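Local coordinates for GlcNAc-alpha-1,4-Gal-releasing endo-beta-galactosidase (PDB 1UPS), which probably hydrolyses O-glycosyl bonds as a calcium-binding, family 16 endo-beta-galactosidase, releasing GlcNAc-alpha-1,4-Gal, at residues I25-Y30 against Y128-I133; D180-A185 against E233-I238; Y217-T222 against L226-D231. One frame throughout, in Å; residues are numbered along the deposited sequence. Where two conformers were deposited one is given.

In the fold
The three contacts lie in the family 16 part of the chain, a sandwich of two antiparallel beta sheets. Contact 1 comes first in sequence. Contact 3 is nested inside the loop that contact 2 closes. The centres of contacts 1 and 3 are about 10 Å apart, of 2 and 3 about 8 Å, of 1 and 2 about 18 Å. Strands 129-136, 215-221, 225-230 and 233-239 are successive neighbours in one sheet. Contact 3 pairs the middle two. Contact 1 lays the N-terminal loop over the outer face of strand 129-136. Contact 2 crosses between the sheets to strand 181-187. Together they tie loop, hairpin and opposing sheet into one sandwich.

Contact 1: I25-Y30 against Y128-I133; sequences IEKAGY and YGYFEI
Tyr130 receives Lys27 from the loop before strand 30-36 and Tyr30, which begins that strand. Its CB comes first, 4.0 Å from Tyr30 CE2, and the two side chains run crosswise. Lys27 then covers one face of the Tyr130 ring. The Lys27 CE carbon sits over the ring centre and is 3.7 Å from Tyr130 CD1, a CH-pi contact. Lys27 NZ is 4.0 Å from the centroid of the Tyr130 ring and only 11° off the normal, a cation-pi contact. In the lysine, CG is anti to the backbone N (chi1 -175°) and the chain bends at chi3 and chi4 (-71°), which lays its last atoms across the ring. Lys27 CD lies over one face of the Tyr30 ring, toward its rim, so this chain packs on both tyrosines. A type II turn from Lys27 to Tyr30 brings the two residues together, closed by Tyr30 N to Lys27 O at 3.0 Å. The Tyr30 hydroxyl is hydrogen-bonded to Glu220 OE1 on strand 215-221. All this lies on the outer face of a sheet in the beta sandwich. Phe131, the next residue, packs on Trp148 and Met150 of the opposing sheet. The Glu132 side chain points back to the loop side. Its OE2 lies in the plane of the Tyr130 ring, at the edge, while OE1 bonds Asn23 and Tyr273. Lys27 NZ stays 6.4 Å from Glu132 OE2, a long-range attraction at most.

Contact 2: D180-A185 against E233-I238; sequences DTWRIA and ELFKVI
Trp182 and Ile184 meet Phe235 and Lys236 between the two facing sheets of the beta sandwich, toward the edge where strand 233-239 ends its sheet. The strand segments 181-185 and 233-238 pass 9.6 Å apart with their directions only 11° from parallel, so the gap is bridged mainly by side chains. The closest approach of the two aromatics is Trp182 CE3 to Phe235 CD2, at 3.4 Å. The six-membered ring of Trp182 and the Phe235 ring have planes only 17° apart. They are slid past each other, with centroids 5.1 Å apart, and barely overlap. Both side chains leave with CG anti to the backbone N (chi1 178° in Phe235), and they run past each other in opposite directions.

Ile184 CD1 lies beside the Phe235 ring, on the same side of the indole. It sits over the centre of a Trp182 ring face and in plane at the Phe235 edge, 3.8 Å from Phe235 CD2. In the conformer given here, one of two, Lys236 stretches out fully alongside Ile184. Its CD is 3.8 Å from Ile184 CG2, and its NZ is 3.2 Å from Ile184 O. The ammonium group is hydrogen-bonded to Ser201 OG on strand 199-204. Trp182 NE1 is satisfied by the carbonyl of Ile171, which would help set the turn of the indole.

A classic beta bulge opposite Phe228 turns two successive residues, Phe235 and Lys236, toward the other sheet. The contact is packing between the two sheets of the family 16 jelly-roll sandwich.

Contact 3: Y217-T222 against L226-D231; sequences YAMEWT and LKFYYD
Ala218 and Tyr229 form a hydrogen-bonded antiparallel pair. Ala218 N donates to Tyr229 O at 3.0 Å, and Tyr229 N donates back to Ala218 O at 2.8 Å. Glu220 and Lys227 repeat the pattern. Glu220 N reaches Lys227 O at 2.7 Å, and Lys227 N reaches Glu220 O at 2.9 Å.

The non-hydrogen-bonded pairs send their side chains into the sandwich. The edge of the Tyr230 ring is turned toward the face of Tyr217, an offset edge-to-face pair with planes at 61° and centroids 5.7 Å apart. Next to it, Met219 SD is 3.8 Å from Phe228 CE1, an oblique Met-aromatic contact. The two side chains lie side by side: CG of Met219 is anti to its backbone N, that of Phe228 (chi1 -60°) anti to its carbonyl carbon. At the end, Leu226 lays its CD2 methyl 3.5 Å from Trp221 CD1.

On the other face the Tyr229 ring turns its edge to Ala218 O, and its CE2 packs against Glu220 CB. A water links Glu220 OE2 and Tyr229 OH, 2.7 Å from the carboxylate oxygen, to which it donates. It lies in the plane of the tyrosine ring. Glu220 OE1 is held by the hydroxyls of Tyr30 and Tyr283, so both carboxylate oxygens have partners.

Further out, Ile169 of the opposing sheet covers Met219, Leu226 and Phe228. Trp221 NE1 bonds the carbonyl of Pro242, and Tyr230 OH that of Ser207, which hold those rings in place. Strands 129-136 and 233-239 flank the pair in the sheet. This is a two-stranded antiparallel beta hairpin, built into one wall of the family 16 beta sandwich.

Contact 1: I25-Y30 against Y128-I133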
loop_
_atom_site.group_PDB
_atom_site.type_symbol
_atom_site.label_atom_id
_atom_site.label_comp_id
_atom_site.label_asym_id
_atom_site.label_seq_id
_atom_site.Cartn_x
_atom_site.Cartn_y
_atom_site.Cartn_z
ATOM N N ILE A 25 -0.499 -6.231 -21.249
ATOM C CA ILE A 25 0.919 -6.056 -20.957
ATOM C C ILE A 25 1.342 -4.596 -21.167
ATOM O O ILE A 25 2.160 -4.051 -20.399
ATOM C CB ILE A 25 1.770 -7.052 -21.790
ATOM C CG1 ILE A 25 1.583 -8.473 -21.242
ATOM C CG2 ILE A 25 3.247 -6.667 -21.744
ATOM C CD1 ILE A 25 2.067 -9.601 -22.147
ATOM N N GLU A 26 0.779 -3.958 -22.187
ATOM C CA GLU A 26 1.054 -2.539 -22.433
ATOM C C GLU A 26 0.052 -1.658 -21.689
ATOM O O GLU A 26 -1.164 -1.882 -21.753
ATOM C CB GLU A 26 1.089 -2.228 -23.930
ATOM N N LYS A 27 0.593 -0.683 -20.957
ATOM C CA LYS A 27 -0.178 0.235 -20.132
ATOM C C LYS A 27 -0.032 1.642 -20.683
ATOM O O LYS A 27 1.083 2.163 -20.779
ATOM C CB LYS A 27 0.356 0.188 -18.686
ATOM C CG LYS A 27 -0.427 1.009 -17.678
ATOM C CD LYS A 27 0.199 0.920 -16.257
ATOM C CE LYS A 27 -0.878 0.960 -15.164
ATOM N NZ LYS A 27 -1.531 2.291 -14.991
ATOM N N ALA A 28 -1.156 2.253 -21.062
ATOM C CA ALA A 28 -1.134 3.604 -21.635
ATOM C C ALA A 28 -0.428 4.617 -20.722
ATOM O O ALA A 28 -0.741 4.709 -19.533
ATOM C CB ALA A 28 -2.541 4.068 -21.965
ATOM N N GLY A 29 0.534 5.342 -21.291
ATOM C CA GLY A 29 1.292 6.360 -20.579
ATOM C C GLY A 29 2.520 5.823 -19.849
ATOM O O GLY A 29 3.240 6.587 -19.189
ATOM N N TYR A 30 2.755 4.518 -19.984
ATOM C CA TYR A 30 3.843 3.831 -19.296
ATOM C C TYR A 30 4.643 2.939 -20.240
ATOM O O TYR A 30 4.176 2.585 -21.335
ATOM C CB TYR A 30 3.270 2.950 -18.180
ATOM C CG TYR A 30 2.692 3.697 -17.000
ATOM C CD1 TYR A 30 1.421 4.277 -17.068
ATOM C CD2 TYR A 30 3.398 3.787 -15.799
ATOM C CE1 TYR A 30 0.875 4.954 -15.984
ATOM C CE2 TYR A 30 2.863 4.465 -14.692
ATOM C CZ TYR A 30 1.595 5.037 -14.795
ATOM O OH TYR A 30 1.049 5.709 -13.730
ATOM N N TYR A 128 10.681 3.565 -7.546
ATOM C CA TYR A 128 9.428 4.093 -8.119
ATOM C C TYR A 128 8.842 3.248 -9.245
ATOM O O TYR A 128 9.560 2.510 -9.922
ATOM C CB TYR A 128 9.554 5.553 -8.587
ATOM C CG TYR A 128 10.163 6.475 -7.544
ATOM C CD1 TYR A 128 11.140 7.407 -7.903
ATOM C CD2 TYR A 128 9.765 6.405 -6.206
ATOM C CE1 TYR A 128 11.701 8.249 -6.961
ATOM C CE2 TYR A 128 10.331 7.251 -5.239
ATOM C CZ TYR A 128 11.305 8.165 -5.629
ATOM O OH TYR A 128 11.867 9.006 -4.687
ATOM N N GLY A 129 7.532 3.379 -9.440
ATOM C CA GLY A 129 6.875 2.732 -10.573
ATOM C C GLY A 129 5.496 2.206 -10.226
ATOM O O GLY A 129 5.014 2.390 -9.097
ATOM N N TYR A 130 4.874 1.545 -11.208
ATOM C CA TYR A 130 3.565 0.911 -11.032
ATOM C C TYR A 130 3.788 -0.604 -11.014
ATOM O O TYR A 130 4.200 -1.189 -12.019
ATOM C CB TYR A 130 2.609 1.302 -12.195
ATOM C CG TYR A 130 1.155 0.946 -11.891
ATOM C CD1 TYR A 130 0.669 -0.350 -12.080
ATOM C CD2 TYR A 130 0.289 1.893 -11.360
ATOM C CE1 TYR A 130 -0.669 -0.686 -11.764
ATOM C CE2 TYR A 130 -1.032 1.569 -11.040
ATOM C CZ TYR A 130 -1.509 0.287 -11.250
ATOM O OH TYR A 130 -2.826 0.005 -10.930
ATOM N N PHE A 131 3.566 -1.224 -9.855
ATOM C CA PHE A 131 3.891 -2.637 -9.630
ATOM C C PHE A 131 2.608 -3.437 -9.548
ATOM O O PHE A 131 1.683 -2.998 -8.877
ATOM C CB PHE A 131 4.602 -2.754 -8.279
ATOM C CG PHE A 131 5.938 -2.057 -8.236
ATOM C CD1 PHE A 131 6.024 -0.664 -8.174
ATOM C CD2 PHE A 131 7.118 -2.806 -8.287
ATOM C CE1 PHE A 131 7.286 -0.025 -8.159
ATOM C CE2 PHE A 131 8.370 -2.189 -8.270
ATOM C CZ PHE A 131 8.465 -0.800 -8.201
ATOM N N GLU A 132 2.537 -4.599 -10.203
ATOM C CA GLU A 132 1.257 -5.310 -10.249
ATOM C C GLU A 132 1.448 -6.813 -10.248
ATOM O O GLU A 132 2.358 -7.322 -10.924
ATOM C CB GLU A 132 0.490 -4.879 -11.514
ATOM C CG GLU A 132 -0.874 -5.542 -11.724
ATOM C CD GLU A 132 -1.602 -4.949 -12.927
ATOM O OE1 GLU A 132 -1.922 -5.713 -13.882
ATOM O OE2 GLU A 132 -1.854 -3.715 -12.934
ATOM N N ILE A 133 0.617 -7.525 -9.483
ATOM C CA ILE A 133 0.501 -8.971 -9.655
ATOM C C ILE A 133 -0.960 -9.342 -9.870
ATOM O O ILE A 133 -1.878 -8.574 -9.518
ATOM C CB ILE A 133 1.092 -9.771 -8.459
ATOM C CG1 ILE A 133 0.210 -9.617 -7.189
ATOM C CG2 ILE A 133 2.595 -9.397 -8.255
ATOM C CD1 ILE A 133 0.634 -10.553 -5.970
#

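Contact 2: D180-A185 against E233-I238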
loop_
_atom_site.group_PDB
_atom_site.type_symbol
_atom_site.label_atom_id
_atom_site.label_comp_id
_atom_site.label_asym_id
_atom_site.label_seq_id
_atom_site.Cartn_x
_atom_site.Cartn_y
_atom_site.Cartn_z
ATOM N N ASP A 180 -11.760 -12.533 3.377
ATOM C CA ASP A 180 -12.331 -11.382 2.652
ATOM C C ASP A 180 -11.461 -10.122 2.713
ATOM O O ASP A 180 -11.914 -9.049 2.291
ATOM C CB ASP A 180 -13.755 -11.070 3.124
ATOM C CG ASP A 180 -13.863 -10.819 4.629
ATOM O OD1 ASP A 180 -12.852 -10.894 5.380
ATOM O OD2 ASP A 180 -14.965 -10.542 5.155
ATOM N N THR A 181 -10.220 -10.251 3.198
ATOM C CA THR A 181 -9.363 -9.064 3.405
ATOM C C THR A 181 -8.225 -8.940 2.405
ATOM O O THR A 181 -7.911 -9.881 1.669
ATOM C CB THR A 181 -8.728 -9.059 4.823
ATOM O OG1 THR A 181 -7.847 -10.195 4.938
ATOM C CG2 THR A 181 -9.791 -9.230 5.937
ATOM N N TRP A 182 -7.628 -7.747 2.392
ATOM C CA TRP A 182 -6.335 -7.511 1.764
ATOM C C TRP A 182 -5.528 -6.741 2.818
ATOM O O TRP A 182 -5.811 -5.577 3.123
ATOM C CB TRP A 182 -6.481 -6.703 0.450
ATOM C CG TRP A 182 -5.151 -6.323 -0.180
ATOM C CD1 TRP A 182 -3.894 -6.806 0.155
ATOM C CD2 TRP A 182 -4.940 -5.386 -1.249
ATOM N NE1 TRP A 182 -2.934 -6.221 -0.642
ATOM C CE2 TRP A 182 -3.543 -5.351 -1.511
ATOM C CE3 TRP A 182 -5.794 -4.586 -2.034
ATOM C CZ2 TRP A 182 -2.981 -4.539 -2.505
ATOM C CZ3 TRP A 182 -5.227 -3.766 -3.012
ATOM C CH2 TRP A 182 -3.833 -3.763 -3.246
ATOM N N ARG A 183 -4.545 -7.428 3.392
ATOM C CA ARG A 183 -3.659 -6.855 4.396
ATOM C C ARG A 183 -2.502 -6.130 3.715
ATOM O O ARG A 183 -1.821 -6.701 2.864
ATOM C CB ARG A 183 -3.105 -7.984 5.274
ATOM C CG ARG A 183 -2.289 -7.496 6.463
ATOM C CD ARG A 183 -1.963 -8.654 7.435
ATOM N NE ARG A 183 -1.047 -8.298 8.520
ATOM C CZ ARG A 183 -1.370 -8.239 9.812
ATOM N NH1 ARG A 183 -2.617 -8.457 10.234
ATOM N NH2 ARG A 183 -0.431 -7.919 10.701
ATOM N N ILE A 184 -2.285 -4.880 4.121
ATOM C CA ILE A 184 -1.229 -4.017 3.576
ATOM C C ILE A 184 -0.509 -3.401 4.779
ATOM O O ILE A 184 -1.160 -2.989 5.759
ATOM C CB ILE A 184 -1.838 -2.903 2.698
ATOM C CG1 ILE A 184 -2.529 -3.480 1.466
ATOM C CG2 ILE A 184 -0.746 -1.908 2.222
ATOM C CD1 ILE A 184 -3.537 -2.511 0.805
ATOM N N ALA A 185 0.824 -3.347 4.726
ATOM C CA ALA A 185 1.592 -2.785 5.851
ATOM C C ALA A 185 2.881 -2.123 5.373
ATOM O O ALA A 185 3.328 -2.364 4.254
ATOM C CB ALA A 185 1.906 -3.881 6.910
ATOM N N GLU A 233 -8.926 -0.389 -8.987
ATOM C CA GLU A 233 -9.604 0.687 -8.249
ATOM C C GLU A 233 -8.862 1.012 -6.949
ATOM O O GLU A 233 -8.457 0.105 -6.199
ATOM C CB GLU A 233 -11.063 0.319 -7.925
ATOM C CG GLU A 233 -11.803 1.425 -7.154
ATOM C CD GLU A 233 -13.273 1.113 -6.875
ATOM O OE1 GLU A 233 -13.565 0.454 -5.834
ATOM O OE2 GLU A 233 -14.134 1.545 -7.692
ATOM N N LEU A 234 -8.696 2.305 -6.673
ATOM C CA LEU A 234 -7.911 2.715 -5.492
ATOM C C LEU A 234 -8.514 2.172 -4.192
ATOM O O LEU A 234 -9.732 2.296 -3.960
ATOM C CB LEU A 234 -7.803 4.246 -5.447
ATOM C CG LEU A 234 -6.903 4.801 -4.336
ATOM C CD1 LEU A 234 -5.444 4.355 -4.496
ATOM C CD2 LEU A 234 -7.009 6.320 -4.317
ATOM N N PHE A 235 -7.651 1.594 -3.345
ATOM C CA PHE A 235 -8.085 0.852 -2.153
ATOM C C PHE A 235 -7.439 1.420 -0.877
ATOM O O PHE A 235 -8.081 1.444 0.190
ATOM C CB PHE A 235 -7.740 -0.643 -2.338
ATOM C CG PHE A 235 -8.096 -1.538 -1.154
ATOM C CD1 PHE A 235 -9.401 -1.976 -0.961
ATOM C CD2 PHE A 235 -7.104 -1.973 -0.280
ATOM C CE1 PHE A 235 -9.720 -2.836 0.117
ATOM C CE2 PHE A 235 -7.408 -2.818 0.805
ATOM C CZ PHE A 235 -8.717 -3.251 0.989
ATOM N N LYS A 236 -6.204 1.912 -0.994
ATOM C CA LYS A 236 -5.445 2.453 0.158
ATOM C C LYS A 236 -4.376 3.436 -0.315
ATOM O O LYS A 236 -3.794 3.267 -1.393
ATOM C CB LYS A 236 -4.754 1.319 0.923
ATOM C CG LYS A 236 -4.058 1.782 2.210
ATOM C CD LYS A 236 -3.499 0.627 2.990
ATOM C CE LYS A 236 -2.793 1.059 4.292
ATOM N NZ LYS A 236 -2.368 -0.144 5.126
ATOM N N VAL A 237 -4.097 4.440 0.518
ATOM C CA VAL A 237 -3.032 5.390 0.245
ATOM C C VAL A 237 -2.186 5.572 1.492
ATOM O O VAL A 237 -2.724 5.711 2.595
ATOM C CB VAL A 237 -3.594 6.787 -0.131
ATOM C CG1 VAL A 237 -2.458 7.777 -0.390
ATOM C CG2 VAL A 237 -4.489 6.698 -1.336
ATOM N N ILE A 238 -0.864 5.534 1.305
ATOM C CA ILE A 238 0.074 5.894 2.358
ATOM C C ILE A 238 0.905 7.070 1.846
ATOM O O ILE A 238 1.542 6.961 0.798
ATOM C CB ILE A 238 0.968 4.693 2.706
ATOM C CG1 ILE A 238 0.131 3.570 3.331
ATOM C CG2 ILE A 238 2.160 5.142 3.620
ATOM C CD1 ILE A 238 0.915 2.249 3.527
#

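Contact 3: Y217-T222 against L226-D231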
loop_
_atom_site.group_PDB
_atom_site.type_symbol
_atom_site.label_atom_id
_atom_site.label_comp_id
_atom_site.label_asym_id
_atom_site.label_seq_id
_atom_site.Cartn_x
_atom_site.Cartn_y
_atom_site.Cartn_z
ATOM N N TYR A 217 -3.678 -7.042 -7.787
ATOM C CA TYR A 217 -3.178 -6.221 -6.686
ATOM C C TYR A 217 -2.054 -5.364 -7.236
ATOM O O TYR A 217 -1.158 -5.867 -7.910
ATOM C CB TYR A 217 -2.625 -7.121 -5.556
ATOM C CG TYR A 217 -3.675 -8.080 -5.023
ATOM C CD1 TYR A 217 -3.783 -9.380 -5.524
ATOM C CD2 TYR A 217 -4.569 -7.675 -4.029
ATOM C CE1 TYR A 217 -4.758 -10.277 -5.022
ATOM C CE2 TYR A 217 -5.543 -8.546 -3.525
ATOM C CZ TYR A 217 -5.630 -9.844 -4.041
ATOM O OH TYR A 217 -6.589 -10.700 -3.557
ATOM N N ALA A 218 -2.088 -4.072 -6.944
ATOM C CA ALA A 218 -1.066 -3.175 -7.482
ATOM C C ALA A 218 -0.711 -2.063 -6.512
ATOM O O ALA A 218 -1.523 -1.672 -5.661
ATOM C CB ALA A 218 -1.511 -2.578 -8.851
ATOM N N MET A 219 0.523 -1.582 -6.647
ATOM C CA MET A 219 0.994 -0.419 -5.920
ATOM C C MET A 219 1.682 0.541 -6.886
ATOM O O MET A 219 2.598 0.151 -7.627
ATOM C CB MET A 219 1.995 -0.821 -4.819
ATOM C CG MET A 219 2.685 0.419 -4.194
ATOM S SD MET A 219 4.017 -0.043 -3.044
ATOM C CE MET A 219 5.244 -0.592 -4.181
ATOM N N GLU A 220 1.268 1.806 -6.853
ATOM C CA GLU A 220 2.051 2.843 -7.513
ATOM C C GLU A 220 2.858 3.585 -6.457
ATOM O O GLU A 220 2.303 4.170 -5.516
ATOM C CB GLU A 220 1.181 3.820 -8.332
ATOM C CG GLU A 220 2.056 4.773 -9.153
ATOM C CD GLU A 220 1.416 5.246 -10.454
ATOM O OE1 GLU A 220 2.097 5.244 -11.503
ATOM O OE2 GLU A 220 0.242 5.628 -10.426
ATOM N N TRP A 221 4.176 3.520 -6.617
ATOM C CA TRP A 221 5.130 4.088 -5.670
ATOM C C TRP A 221 5.753 5.289 -6.374
ATOM O O TRP A 221 6.433 5.145 -7.385
ATOM C CB TRP A 221 6.166 3.012 -5.308
ATOM C CG TRP A 221 7.468 3.462 -4.648
ATOM C CD1 TRP A 221 7.703 4.591 -3.890
ATOM C CD2 TRP A 221 8.690 2.743 -4.674
ATOM N NE1 TRP A 221 9.013 4.605 -3.457
ATOM C CE2 TRP A 221 9.646 3.487 -3.932
ATOM C CE3 TRP A 221 9.094 1.543 -5.279
ATOM C CZ2 TRP A 221 10.978 3.074 -3.790
ATOM C CZ3 TRP A 221 10.406 1.122 -5.120
ATOM C CH2 TRP A 221 11.336 1.889 -4.378
ATOM N N THR A 222 5.451 6.478 -5.866
ATOM C CA THR A 222 5.973 7.725 -6.431
ATOM C C THR A 222 6.825 8.402 -5.350
ATOM O O THR A 222 6.846 7.953 -4.209
ATOM C CB THR A 222 4.832 8.678 -6.849
ATOM O OG1 THR A 222 4.187 9.193 -5.671
ATOM C CG2 THR A 222 3.724 7.930 -7.600
ATOM N N LEU A 226 2.526 5.990 -1.620
ATOM C CA LEU A 226 2.230 4.622 -2.043
ATOM C C LEU A 226 0.716 4.503 -2.214
ATOM O O LEU A 226 -0.051 4.751 -1.279
ATOM C CB LEU A 226 2.711 3.603 -0.984
ATOM C CG LEU A 226 4.162 3.807 -0.498
ATOM C CD1 LEU A 226 4.489 2.782 0.574
ATOM C CD2 LEU A 226 5.138 3.698 -1.663
ATOM N N LYS A 227 0.291 4.122 -3.412
ATOM C CA LYS A 227 -1.138 4.003 -3.699
ATOM C C LYS A 227 -1.421 2.574 -4.120
ATOM O O LYS A 227 -0.755 2.039 -5.018
ATOM C CB LYS A 227 -1.523 4.998 -4.798
ATOM C CG LYS A 227 -1.518 6.427 -4.263
ATOM C CD LYS A 227 -1.922 7.455 -5.291
ATOM C CE LYS A 227 -1.898 8.862 -4.645
ATOM N NZ LYS A 227 -2.483 9.893 -5.590
ATOM N N PHE A 228 -2.390 1.950 -3.447
ATOM C CA PHE A 228 -2.685 0.529 -3.643
ATOM C C PHE A 228 -4.025 0.343 -4.338
ATOM O O PHE A 228 -4.996 0.967 -3.943
ATOM C CB PHE A 228 -2.693 -0.163 -2.278
ATOM C CG PHE A 228 -1.378 -0.048 -1.563
ATOM C CD1 PHE A 228 -0.379 -0.993 -1.769
ATOM C CD2 PHE A 228 -1.133 1.032 -0.726
ATOM C CE1 PHE A 228 0.875 -0.867 -1.116
ATOM C CE2 PHE A 228 0.107 1.171 -0.067
ATOM C CZ PHE A 228 1.098 0.218 -0.272
ATOM N N TYR A 229 -4.051 -0.523 -5.360
ATOM C CA TYR A 229 -5.220 -0.717 -6.230
ATOM C C TYR A 229 -5.655 -2.176 -6.248
ATOM O O TYR A 229 -4.817 -3.075 -6.390
ATOM C CB TYR A 229 -4.889 -0.294 -7.675
ATOM C CG TYR A 229 -4.537 1.161 -7.801
ATOM C CD1 TYR A 229 -5.512 2.105 -8.134
ATOM C CD2 TYR A 229 -3.227 1.604 -7.563
ATOM C CE1 TYR A 229 -5.184 3.456 -8.230
ATOM C CE2 TYR A 229 -2.902 2.940 -7.644
ATOM C CZ TYR A 229 -3.885 3.861 -7.990
ATOM O OH TYR A 229 -3.556 5.205 -8.071
ATOM N N TYR A 230 -6.958 -2.399 -6.089
ATOM C CA TYR A 230 -7.549 -3.739 -6.151
ATOM C C TYR A 230 -8.430 -3.792 -7.372
ATOM O O TYR A 230 -9.378 -3.006 -7.479
ATOM C CB TYR A 230 -8.413 -3.992 -4.923
ATOM C CG TYR A 230 -9.124 -5.348 -4.893
ATOM C CD1 TYR A 230 -8.422 -6.512 -4.541
ATOM C CD2 TYR A 230 -10.503 -5.451 -5.164
ATOM C CE1 TYR A 230 -9.057 -7.752 -4.464
ATOM C CE2 TYR A 230 -11.163 -6.700 -5.103
ATOM C CZ TYR A 230 -10.432 -7.840 -4.736
ATOM O OH TYR A 230 -11.048 -9.072 -4.667
ATOM N N ASP A 231 -8.128 -4.720 -8.285
ATOM C CA ASP A 231 -8.851 -4.807 -9.559
ATOM C C ASP A 231 -8.991 -3.425 -10.195
ATOM O O ASP A 231 -10.078 -3.031 -10.653
ATOM C CB ASP A 231 -10.210 -5.485 -9.352
ATOM C CG ASP A 231 -10.066 -6.945 -9.022
ATOM O OD1 ASP A 231 -11.071 -7.574 -8.622
ATOM O OD2 ASP A 231 -8.966 -7.535 -9.131
HETATM O O HOH W 1 -1.178 6.410 -8.314
#